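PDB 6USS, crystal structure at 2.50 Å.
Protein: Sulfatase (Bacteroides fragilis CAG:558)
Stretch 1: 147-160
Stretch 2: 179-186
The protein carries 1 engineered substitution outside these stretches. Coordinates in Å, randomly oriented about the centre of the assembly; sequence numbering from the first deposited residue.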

ATOM      1  N   THR A 147      -5.689 -13.976  -5.405  1.00 18.74           N
ATOM      2  CA  THR A 147      -4.858 -13.643  -4.260  1.00 16.70           C
ATOM      3  C   THR A 147      -3.434 -13.376  -4.746  1.00 21.18           C
ATOM      4  O   THR A 147      -2.790 -14.266  -5.317  1.00 19.86           O
ATOM      5  CB  THR A 147      -4.896 -14.787  -3.252  1.00 16.34           C
ATOM      6  OG1 THR A 147      -6.244 -14.947  -2.791  1.00 22.01           O
ATOM      7  CG2 THR A 147      -3.993 -14.489  -2.076  1.00 17.51           C
ATOM      8  N   SER A 148      -2.959 -12.149  -4.529  1.00 18.15           N
ATOM      9  CA  SER A 148      -1.709 -11.681  -5.109  1.00 17.50           C
ATOM     10  C   SER A 148      -0.495 -12.294  -4.432  1.00 21.03           C
ATOM     11  O   SER A 148      -0.472 -12.488  -3.213  1.00 20.89           O
ATOM     12  CB  SER A 148      -1.604 -10.161  -5.023  1.00 19.03           C
ATOM     13  OG  SER A 148      -0.393  -9.729  -5.639  1.00 18.54           O
ATOM     14  N   LEU A 149       0.529 -12.573  -5.242  1.00 17.07           N
ATOM     15  CA  LEU A 149       1.786 -13.080  -4.709  1.00 17.17           C
ATOM     16  C   LEU A 149       2.394 -12.122  -3.683  1.00 19.83           C
ATOM     17  O   LEU A 149       2.950 -12.563  -2.669  1.00 16.65           O
ATOM     18  CB  LEU A 149       2.752 -13.339  -5.861  1.00 15.42           C
ATOM     19  CG  LEU A 149       4.230 -13.616  -5.571  1.00 14.88           C
ATOM     20  CD1 LEU A 149       4.461 -14.890  -4.773  1.00 14.51           C
ATOM     21  CD2 LEU A 149       4.982 -13.686  -6.873  1.00 11.73           C
ATOM     22  N   ALA A 150       2.305 -10.806  -3.930  1.00 19.33           N
ATOM     23  CA  ALA A 150       2.889  -9.833  -3.009  1.00 18.86           C
ATOM     24  C   ALA A 150       2.096  -9.726  -1.715  1.00 21.85           C
ATOM     25  O   ALA A 150       2.673  -9.415  -0.663  1.00 24.35           O
ATOM     26  CB  ALA A 150       2.981  -8.455  -3.669  1.00 19.60           C
ATOM     27  N   GLU A 151       0.776  -9.943  -1.779  1.00 22.33           N
ATOM     28  CA  GLU A 151      -0.043  -9.968  -0.571  1.00 18.10           C
ATOM     29  C   GLU A 151       0.390 -11.094   0.363  1.00 19.36           C
ATOM     30  O   GLU A 151       0.454 -10.909   1.584  1.00 22.57           O
ATOM     31  CB  GLU A 151      -1.519 -10.121  -0.945  1.00 19.47           C
ATOM     32  CG  GLU A 151      -2.509  -9.780   0.178  1.00 23.08           C
ATOM     33  CD  GLU A 151      -2.522  -8.280   0.528  1.00 22.98           C
ATOM     34  OE1 GLU A 151      -2.480  -7.447  -0.410  1.00 21.59           O
ATOM     35  OE2 GLU A 151      -2.579  -7.940   1.738  1.00 24.53           O
ATOM     36  N   ILE A 152       0.700 -12.267  -0.192  1.00 16.60           N
ATOM     37  CA  ILE A 152       1.048 -13.409   0.647  1.00 19.65           C
ATOM     38  C   ILE A 152       2.418 -13.208   1.281  1.00 21.20           C
ATOM     39  O   ILE A 152       2.622 -13.512   2.467  1.00 17.21           O
ATOM     40  CB  ILE A 152       0.984 -14.710  -0.172  1.00 16.51           C
ATOM     41  CG1 ILE A 152      -0.424 -14.931  -0.724  1.00 15.90           C
ATOM     42  CG2 ILE A 152       1.347 -15.881   0.692  1.00 19.98           C
ATOM     43  CD1 ILE A 152      -0.498 -16.159  -1.592  1.00 17.66           C
ATOM     44  N   LEU A 153       3.376 -12.695   0.500  1.00 19.58           N
ATOM     45  CA  LEU A 153       4.664 -12.302   1.059  1.00 20.88           C
ATOM     46  C   LEU A 153       4.485 -11.233   2.133  1.00 19.54           C
ATOM     47  O   LEU A 153       5.021 -11.358   3.240  1.00 20.41           O
ATOM     48  CB  LEU A 153       5.595 -11.809  -0.056  1.00 17.55           C
ATOM     49  CG  LEU A 153       6.067 -12.862  -1.062  1.00 14.01           C
ATOM     50  CD1 LEU A 153       6.837 -12.236  -2.214  1.00 18.11           C
ATOM     51  CD2 LEU A 153       6.917 -13.891  -0.366  1.00 17.39           C
ATOM     52  N   LYS A 154       3.719 -10.177   1.825  1.00 21.42           N
ATOM     53  CA  LYS A 154       3.475  -9.105   2.792  1.00 22.41           C
ATOM     54  C   LYS A 154       2.857  -9.656   4.074  1.00 23.05           C
ATOM     55  O   LYS A 154       3.361  -9.409   5.178  1.00 21.38           O
ATOM     56  CB  LYS A 154       2.577  -8.035   2.160  1.00 22.91           C
ATOM     57  CG  LYS A 154       2.305  -6.772   3.002  1.00 19.89           C
ATOM     58  CD  LYS A 154       1.032  -6.037   2.493  1.00 19.56           C
ATOM     59  CE  LYS A 154       0.138  -5.541   3.660  1.00 32.60           C
ATOM     60  NZ  LYS A 154       0.900  -4.760   4.758  1.00 28.35           N
ATOM     61  N   ASP A 155       1.791 -10.452   3.942  1.00 22.24           N
ATOM     62  CA  ASP A 155       1.095 -10.980   5.108  1.00 19.10           C
ATOM     63  C   ASP A 155       1.937 -11.974   5.897  1.00 21.21           C
ATOM     64  O   ASP A 155       1.615 -12.259   7.056  1.00 21.23           O
ATOM     65  CB  ASP A 155      -0.221 -11.634   4.682  1.00 20.34           C
ATOM     66  CG  ASP A 155      -1.209 -10.638   4.031  1.00 27.63           C
ATOM     67  OD1 ASP A 155      -1.166  -9.405   4.305  1.00 27.07           O
ATOM     68  OD2 ASP A 155      -2.044 -11.108   3.228  1.00 30.22           O
ATOM     69  N   ASN A 156       3.014 -12.497   5.315  1.00 23.55           N
ATOM     70  CA  ASN A 156       3.915 -13.394   6.026  1.00 19.87           C
ATOM     71  C   ASN A 156       5.180 -12.702   6.522  1.00 21.46           C
ATOM     72  O   ASN A 156       6.125 -13.386   6.928  1.00 20.59           O
ATOM     73  CB  ASN A 156       4.293 -14.582   5.145  1.00 21.69           C
ATOM     74  CG  ASN A 156       3.250 -15.671   5.168  1.00 22.37           C
ATOM     75  OD1 ASN A 156       3.339 -16.616   5.955  1.00 20.13           O
ATOM     76  ND2 ASN A 156       2.253 -15.552   4.296  1.00 18.40           N
ATOM     77  N   GLY A 157       5.229 -11.366   6.486  1.00 24.89           N
ATOM     78  CA  GLY A 157       6.304 -10.621   7.115  1.00 23.28           C
ATOM     79  C   GLY A 157       7.300  -9.967   6.185  1.00 16.93           C
ATOM     80  O   GLY A 157       8.224  -9.312   6.671  1.00 19.17           O
ATOM     81  N   TYR A 158       7.146 -10.089   4.875  1.00 17.59           N
ATOM     82  CA  TYR A 158       8.081  -9.442   3.966  1.00 19.99           C
ATOM     83  C   TYR A 158       7.745  -7.968   3.779  1.00 21.30           C
ATOM     84  O   TYR A 158       6.579  -7.561   3.834  1.00 19.88           O
ATOM     85  CB  TYR A 158       8.084 -10.151   2.613  1.00 18.41           C
ATOM     86  CG  TYR A 158       9.048 -11.310   2.568  1.00 20.84           C
ATOM     87  CD1 TYR A 158       8.763 -12.501   3.243  1.00 16.98           C
ATOM     88  CD2 TYR A 158      10.247 -11.218   1.857  1.00 17.19           C
ATOM     89  CE1 TYR A 158       9.634 -13.571   3.207  1.00 14.89           C
ATOM     90  CE2 TYR A 158      11.126 -12.281   1.815  1.00 18.84           C
ATOM     91  CZ  TYR A 158      10.823 -13.454   2.495  1.00 21.59           C
ATOM     92  OH  TYR A 158      11.716 -14.511   2.450  1.00 21.30           O
ATOM     93  N   HIS A 159       8.791  -7.158   3.590  1.00 20.94           N
ATOM     94  CA  HIS A 159       8.641  -5.776   3.139  1.00 21.36           C
ATOM     95  C   HIS A 159       8.685  -5.800   1.611  1.00 22.30           C
ATOM     96  O   HIS A 159       9.710  -6.159   1.024  1.00 20.77           O
ATOM     97  CB  HIS A 159       9.737  -4.886   3.720  1.00 17.25           C
ATOM     98  CG  HIS A 159       9.724  -3.484   3.188  1.00 21.33           C
ATOM     99  ND1 HIS A 159       8.654  -2.629   3.362  1.00 21.41           N
ATOM    100  CD2 HIS A 159      10.649  -2.787   2.483  1.00 23.14           C
ATOM    101  CE1 HIS A 159       8.925  -1.464   2.798  1.00 19.31           C
ATOM    102  NE2 HIS A 159      10.129  -1.533   2.257  1.00 19.04           N
ATOM    103  N   THR A 160       7.569  -5.447   0.967  1.00 18.29           N
ATOM    104  CA  THR A 160       7.386  -5.672  -0.464  1.00 16.13           C
ATOM    105  C   THR A 160       7.544  -4.370  -1.236  1.00 17.34           C
ATOM    106  O   THR A 160       6.888  -3.370  -0.915  1.00 16.86           O
ATOM    107  CB  THR A 160       6.009  -6.271  -0.728  1.00 16.53           C
ATOM    108  OG1 THR A 160       5.017  -5.436  -0.129  1.00 21.27           O
ATOM    109  CG2 THR A 160       5.912  -7.637  -0.094  1.00 19.45           C
ATOM    110  N   TYR A 179       0.049  -0.947  -4.901  1.00 18.57           N
ATOM    111  CA  TYR A 179      -0.399  -1.022  -3.510  1.00 17.78           C
ATOM    112  C   TYR A 179      -1.587  -1.964  -3.357  1.00 22.16           C
ATOM    113  O   TYR A 179      -1.629  -2.768  -2.418  1.00 21.01           O
ATOM    114  CB  TYR A 179      -0.794   0.362  -2.995  1.00 17.38           C
ATOM    115  CG  TYR A 179       0.286   1.402  -3.053  1.00 17.18           C
ATOM    116  CD1 TYR A 179       1.425   1.297  -2.245  1.00 15.90           C
ATOM    117  CD2 TYR A 179       0.160   2.503  -3.894  1.00 14.55           C
ATOM    118  CE1 TYR A 179       2.419   2.256  -2.281  1.00 15.07           C
ATOM    119  CE2 TYR A 179       1.158   3.475  -3.953  1.00 16.17           C
ATOM    120  CZ  TYR A 179       2.285   3.345  -3.139  1.00 20.67           C
ATOM    121  OH  TYR A 179       3.279   4.300  -3.175  1.00 19.51           O
ATOM    122  N   HIS A 180      -2.583  -1.861  -4.254  1.00 17.72           N
ATOM    123  CA  HIS A 180      -3.719  -2.780  -4.193  1.00 19.31           C
ATOM    124  C   HIS A 180      -3.274  -4.233  -4.274  1.00 21.63           C
ATOM    125  O   HIS A 180      -3.886  -5.106  -3.647  1.00 20.29           O
ATOM    126  CB  HIS A 180      -4.716  -2.512  -5.321  1.00 16.34           C
ATOM    127  CG  HIS A 180      -5.773  -3.565  -5.431  1.00 19.18           C
ATOM    128  ND1 HIS A 180      -6.878  -3.598  -4.603  1.00 21.63           N
ATOM    129  CD2 HIS A 180      -5.874  -4.647  -6.237  1.00 16.82           C
ATOM    130  CE1 HIS A 180      -7.619  -4.650  -4.907  1.00 20.64           C
ATOM    131  NE2 HIS A 180      -7.035  -5.301  -5.897  1.00 18.81           N
ATOM    132  N   MET A 181      -2.220  -4.506  -5.053  1.00 19.40           N
ATOM    133  CA  MET A 181      -1.736  -5.858  -5.288  1.00 19.02           C
ATOM    134  C   MET A 181      -0.822  -6.367  -4.180  1.00 17.68           C
ATOM    135  O   MET A 181      -0.303  -7.477  -4.289  1.00 19.36           O
ATOM    136  CB  MET A 181      -1.021  -5.925  -6.643  1.00 15.66           C
ATOM    137  CG  MET A 181      -1.959  -5.648  -7.821  1.00 16.14           C
ATOM    138  SD  MET A 181      -3.325  -6.842  -7.889  1.00 21.14           S
ATOM    139  CE  MET A 181      -2.478  -8.333  -8.448  1.00 11.59           C
ATOM    140  N   GLY A 182      -0.613  -5.606  -3.115  1.00 18.18           N
ATOM    141  CA  GLY A 182       0.170  -6.090  -1.996  1.00 20.26           C
ATOM    142  C   GLY A 182       1.581  -5.548  -1.863  1.00 17.18           C
ATOM    143  O   GLY A 182       2.327  -6.047  -1.023  1.00 19.06           O
ATOM    144  N   PHE A 183       1.971  -4.546  -2.648  1.00 20.19           N
ATOM    145  CA  PHE A 183       3.267  -3.895  -2.482  1.00 20.07           C
ATOM    146  C   PHE A 183       3.155  -2.723  -1.501  1.00 20.42           C
ATOM    147  O   PHE A 183       2.255  -1.878  -1.616  1.00 20.55           O
ATOM    148  CB  PHE A 183       3.806  -3.416  -3.836  1.00 19.13           C
ATOM    149  CG  PHE A 183       4.252  -4.535  -4.750  1.00 16.92           C
ATOM    150  CD1 PHE A 183       5.541  -5.065  -4.654  1.00 17.26           C
ATOM    151  CD2 PHE A 183       3.381  -5.055  -5.710  1.00 14.90           C
ATOM    152  CE1 PHE A 183       5.967  -6.101  -5.502  1.00 17.16           C
ATOM    153  CE2 PHE A 183       3.784  -6.092  -6.566  1.00 15.60           C
ATOM    154  CZ  PHE A 183       5.082  -6.622  -6.458  1.00 15.12           C
ATOM    155  N   GLU A 184       4.059  -2.683  -0.520  1.00 19.15           N
ATOM    156  CA  GLU A 184       4.057  -1.581   0.432  1.00 16.61           C
ATOM    157  C   GLU A 184       4.712  -0.328  -0.129  1.00 15.44           C
ATOM    158  O   GLU A 184       4.409   0.777   0.342  1.00 13.25           O
ATOM    159  CB  GLU A 184       4.754  -2.012   1.714  1.00 19.67           C
ATOM    160  CG  GLU A 184       4.066  -3.172   2.422  1.00 17.56           C
ATOM    161  CD  GLU A 184       4.862  -3.659   3.615  1.00 19.45           C
ATOM    162  OE1 GLU A 184       6.101  -3.791   3.488  1.00 26.53           O
ATOM    163  OE2 GLU A 184       4.257  -3.895   4.683  1.00 19.05           O
ATOM    164  N   VAL A 185       5.578  -0.488  -1.136  1.00 16.33           N
ATOM    165  CA  VAL A 185       6.321   0.596  -1.772  1.00 17.07           C
ATOM    166  C   VAL A 185       6.132   0.490  -3.284  1.00 15.95           C
ATOM    167  O   VAL A 185       6.310  -0.590  -3.862  1.00 14.72           O
ATOM    168  CB  VAL A 185       7.821   0.546  -1.408  1.00 15.38           C
ATOM    169  CG1 VAL A 185       8.614   1.576  -2.221  1.00 12.28           C
ATOM    170  CG2 VAL A 185       8.016   0.752   0.098  1.00 12.81           C
ATOM    171  N   ASN A 186       5.775   1.610  -3.922  1.00 15.11           N
ATOM    172  CA  ASN A 186       5.561   1.670  -5.370  1.00 20.49           C
ATOM    173  C   ASN A 186       6.440   2.757  -5.974  1.00 21.37           C
ATOM    174  O   ASN A 186       6.309   3.931  -5.613  1.00 20.01           O
ATOM    175  CB  ASN A 186       4.087   1.941  -5.715  1.00 19.86           C
ATOM    176  CG  ASN A 186       3.854   2.100  -7.222  1.00 19.43           C
ATOM    177  OD1 ASN A 186       4.710   1.740  -8.033  1.00 13.90           O
ATOM    178  ND2 ASN A 186       2.686   2.619  -7.599  1.00 17.52           N
TER
HETATM  179  O   HOH W   1       5.530  -6.054   5.873  1.00 16.88           O

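Stretch 1 runs as a helix from Leu149 to Asp155, turns through Asn156 and Gly157, and enters a strand at His159 and Thr160; stretch 2 makes a type I turn from Tyr179 to Gly182, closed by Gly182 N to Tyr179 O (3.1 Å), and reaches its own strand at Val185. The closest CA pair lies where the helix start meets the turn: the CA atoms of Glu151 and Gly182 are 4.1 Å apart. No side chain fits there, since an ideal CB on Gly182 would stand 2.4 Å from Glu151 N, and its phi/psi of 104/9 also calls for glycine. Farther on, Thr160 O receives Val185 N (3.2 Å) and, weakly, Glu184 N (2.9 Å).

Ser148, the N-cap, works in two directions: its OG donates to Met181 O (2.6 Å) and accepts a weak capping bond from Ala150 N (3.4 Å). The small Ala150 lets the Phe183 ring lie close, with Ala150 CB over one ring face, 3.9 Å from the centroid. The OG1 of Thr160, in the p rotamer, donates to Gly182 O (2.9 Å) and accepts from Glu184 N (2.9 Å), tying down the backbone on both sides of Phe183.

Glu184, with the largest area covered by the other stretch, points toward stretch 1 and extends through a t chi2, carrying its carboxylate to several donors. Its OE1 takes His159 ND1 at 2.8 Å, near the plane of the imidazole, and a weak bond from Thr160 N (3.4 Å). Its OE2 forms a salt bridge with Lys154 NZ (3.5 Å), a weak hydrogen bond that pairs opposite charges in a buried setting. Water 1 lies 2.8 Å from Glu184 OE2 and 2.7 Å from Tyr158 O, within hydrogen-bonding reach of both stretches. Beside this polar cluster, Val185 CG2 packs 3.6 Å from His159 CE1. Together the stretches bury 553 Å².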